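Local coordinates for protein TetR family Transcriptional regulator (Streptococcus agalactiae 2603V/R, PDB 3KKC) that probably binds DNA as a TetR-family transcriptional regulator, through a predicted helix-turn-helix motif near its N-terminus, at residues Ala16-Asn19 with Ala20-Leu24. Residues are numbered along the deposited sequence; the frame is centred on the assembly and turned at random.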
ATOM      1  N   ALA A  16      -2.321 -10.043  31.664  1.00 75.33           N
ATOM      2  CA  ALA A  16      -0.970 -10.521  31.339  1.00 80.05           C
ATOM      3  C   ALA A  16      -0.871 -10.967  29.885  1.00 91.61           C
ATOM      4  O   ALA A  16       0.105 -10.662  29.194  1.00 96.09           O
ATOM      5  CB  ALA A  16      -0.533 -11.639  32.255  1.00 65.65           C
ATOM      6  N   ILE A  17      -1.886 -11.697  29.439  1.00 91.71           N
ATOM      7  CA  ILE A  17      -1.983 -12.140  28.056  1.00 93.04           C
ATOM      8  C   ILE A  17      -2.082 -10.925  27.125  1.00 96.43           C
ATOM      9  O   ILE A  17      -1.280 -10.763  26.197  1.00 96.48           O
ATOM     10  CB  ILE A  17      -3.218 -13.046  27.877  1.00 88.19           C
ATOM     11  CG1 ILE A  17      -3.148 -14.218  28.866  1.00 81.87           C
ATOM     12  CG2 ILE A  17      -3.374 -13.494  26.411  1.00 86.33           C
ATOM     13  CD1 ILE A  17      -4.468 -14.918  29.050  1.00 82.78           C
ATOM     14  N   TYR A  18      -3.066 -10.069  27.393  1.00 94.11           N
ATOM     15  CA  TYR A  18      -3.235  -8.834  26.651  1.00 89.54           C
ATOM     16  C   TYR A  18      -1.877  -8.169  26.471  1.00 91.31           C
ATOM     17  O   TYR A  18      -1.432  -7.973  25.349  1.00 93.39           O
ATOM     18  CB  TYR A  18      -4.192  -7.913  27.401  1.00 88.25           C
ATOM     19  CG  TYR A  18      -4.723  -6.728  26.613  1.00 91.82           C
ATOM     20  CD1 TYR A  18      -5.932  -6.818  25.921  1.00 93.68           C
ATOM     21  CD2 TYR A  18      -4.036  -5.513  26.586  1.00 92.21           C
ATOM     22  CE1 TYR A  18      -6.435  -5.760  25.212  1.00 93.82           C
ATOM     23  CE2 TYR A  18      -4.538  -4.431  25.867  1.00 96.51           C
ATOM     24  CZ  TYR A  18      -5.744  -4.565  25.177  1.00 97.83           C
ATOM     25  OH  TYR A  18      -6.272  -3.506  24.459  1.00 99.88           O
ATOM     26  N   ASN A  19      -1.204  -7.848  27.574  1.00 91.11           N
ATOM     27  CA  ASN A  19       0.067  -7.116  27.493  1.00 90.02           C
ATOM     28  C   ASN A  19       1.140  -7.906  26.727  1.00 87.03           C
ATOM     29  O   ASN A  19       1.935  -7.323  25.983  1.00 89.52           O
ATOM     30  CB  ASN A  19       0.580  -6.648  28.883  1.00 64.39           C
ATOM     31  CG  ASN A  19      -0.280  -5.516  29.512  1.00 75.71           C
ATOM     32  OD1 ASN A  19      -1.022  -4.782  28.828  1.00 74.30           O
ATOM     33  ND2 ASN A  19      -0.165  -5.378  30.829  1.00 74.38           N
ATOM     34  N   ALA A  20       1.141  -9.225  26.886  1.00 83.07           N
ATOM     35  CA  ALA A  20       2.072 -10.097  26.148  1.00 78.13           C
ATOM     36  C   ALA A  20       1.876  -9.995  24.636  1.00 79.95           C
ATOM     37  O   ALA A  20       2.833  -9.915  23.863  1.00 83.50           O
ATOM     38  CB  ALA A  20       1.930 -11.536  26.598  1.00 67.02           C
ATOM     39  N   PHE A  21       0.618 -10.005  24.227  1.00 76.71           N
ATOM     40  CA  PHE A  21       0.255  -9.893  22.824  1.00 75.15           C
ATOM     41  C   PHE A  21       0.770  -8.577  22.224  1.00 79.50           C
ATOM     42  O   PHE A  21       1.293  -8.553  21.122  1.00 80.28           O
ATOM     43  CB  PHE A  21      -1.265  -9.989  22.715  1.00 73.19           C
ATOM     44  CG  PHE A  21      -1.792  -9.903  21.316  1.00 79.28           C
ATOM     45  CD1 PHE A  21      -1.442 -10.863  20.367  1.00 77.00           C
ATOM     46  CD2 PHE A  21      -2.683  -8.911  20.969  1.00 66.90           C
ATOM     47  CE1 PHE A  21      -1.937 -10.795  19.105  1.00 79.99           C
ATOM     48  CE2 PHE A  21      -3.197  -8.844  19.688  1.00 80.75           C
ATOM     49  CZ  PHE A  21      -2.818  -9.774  18.751  1.00 82.76           C
ATOM     50  N   ILE A  22       0.640  -7.488  22.974  1.00 86.45           N
ATOM     51  CA  ILE A  22       1.118  -6.185  22.543  1.00 86.06           C
ATOM     52  C   ILE A  22       2.647  -6.136  22.427  1.00 82.01           C
ATOM     53  O   ILE A  22       3.185  -5.630  21.446  1.00 85.14           O
ATOM     54  CB  ILE A  22       0.596  -5.074  23.483  1.00 91.04           C
ATOM     55  CG1 ILE A  22      -0.916  -4.896  23.287  1.00 92.47           C
ATOM     56  CG2 ILE A  22       1.317  -3.743  23.236  1.00 90.69           C
ATOM     57  CD1 ILE A  22      -1.500  -3.789  24.139  1.00 87.65           C
ATOM     58  N   SER A  23       3.340  -6.673  23.419  1.00 75.91           N
ATOM     59  CA  SER A  23       4.789  -6.613  23.449  1.00 80.59           C
ATOM     60  C   SER A  23       5.355  -7.411  22.299  1.00 91.38           C
ATOM     61  O   SER A  23       6.408  -7.078  21.770  1.00100.06           O
ATOM     62  CB  SER A  23       5.316  -7.141  24.807  1.00 86.01           C
ATOM     63  OG  SER A  23       6.554  -7.849  24.702  1.00 88.78           O
ATOM     64  N   LEU A  24       4.649  -8.474  21.920  1.00 93.47           N
ATOM     65  CA  LEU A  24       5.087  -9.355  20.842  1.00 95.14           C
ATOM     66  C   LEU A  24       4.763  -8.759  19.480  1.00 98.01           C
ATOM     67  O   LEU A  24       5.341  -9.143  18.458  1.00106.14           O
ATOM     68  CB  LEU A  24       4.409 -10.721  20.959  1.00 93.23           C
ATOM     69  CG  LEU A  24       5.028 -11.710  21.938  1.00 90.03           C
ATOM     70  CD1 LEU A  24       4.062 -12.860  22.222  1.00 89.34           C
ATOM     71  CD2 LEU A  24       6.374 -12.196  21.401  1.00 88.34           C
TER
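Y18 and I22, one turn apart on helix 4-24, make the side-chain contact of this local i to i+4 packing, in the first helix of the TetR-type DNA-binding domain. The apolar touch falls on one side of the phenol ring: CE2 of Y18 lies 3.6 Å from CD1 of I22, and CD2 of Y18 is slightly farther from the same methyl. The two side chains meet at a slant, the methyl approaching the ring obliquely. Y18 has CG trans to its backbone N (chi1 -166°), whereas I22 turns CG1 back beside its own N and extends CD1 (chi2 -178°), which carries that methyl to the CD2-CE2 side of the ring. L63 of helix 57-71 touches both residues, and the Y18 hydroxyl is hydrogen-bonded to D66 of that helix, so the phenol is held at its polar end as well as packed along its apolar part. N19 OD1 sits at the edge of the Y18 ring, in its plane.

Four backbone hydrogen bonds carry the helix through this turn. A20 N donates to A16 O and F21 N to I17 O, the latter at 2.8 Å and nearly straight at hydrogen (163°). I22 N reaches Y18 O over 3.2 Å, and S23 N reaches N19 O over 3.0 Å.

I17, A20 and F21 pack against neighbouring helices. I17 meets V38 of helix 35-42, and A20 meets L41, so this face backs onto the predicted helix-turn-helix. F21 extends its ring to L59 and L63 of helix 57-71. Close to the backbone, carbon rests against carbonyl oxygen: A20 CB is 3.3 Å from I17 O, and F21 CB lies 3.3 Å from Y18 O.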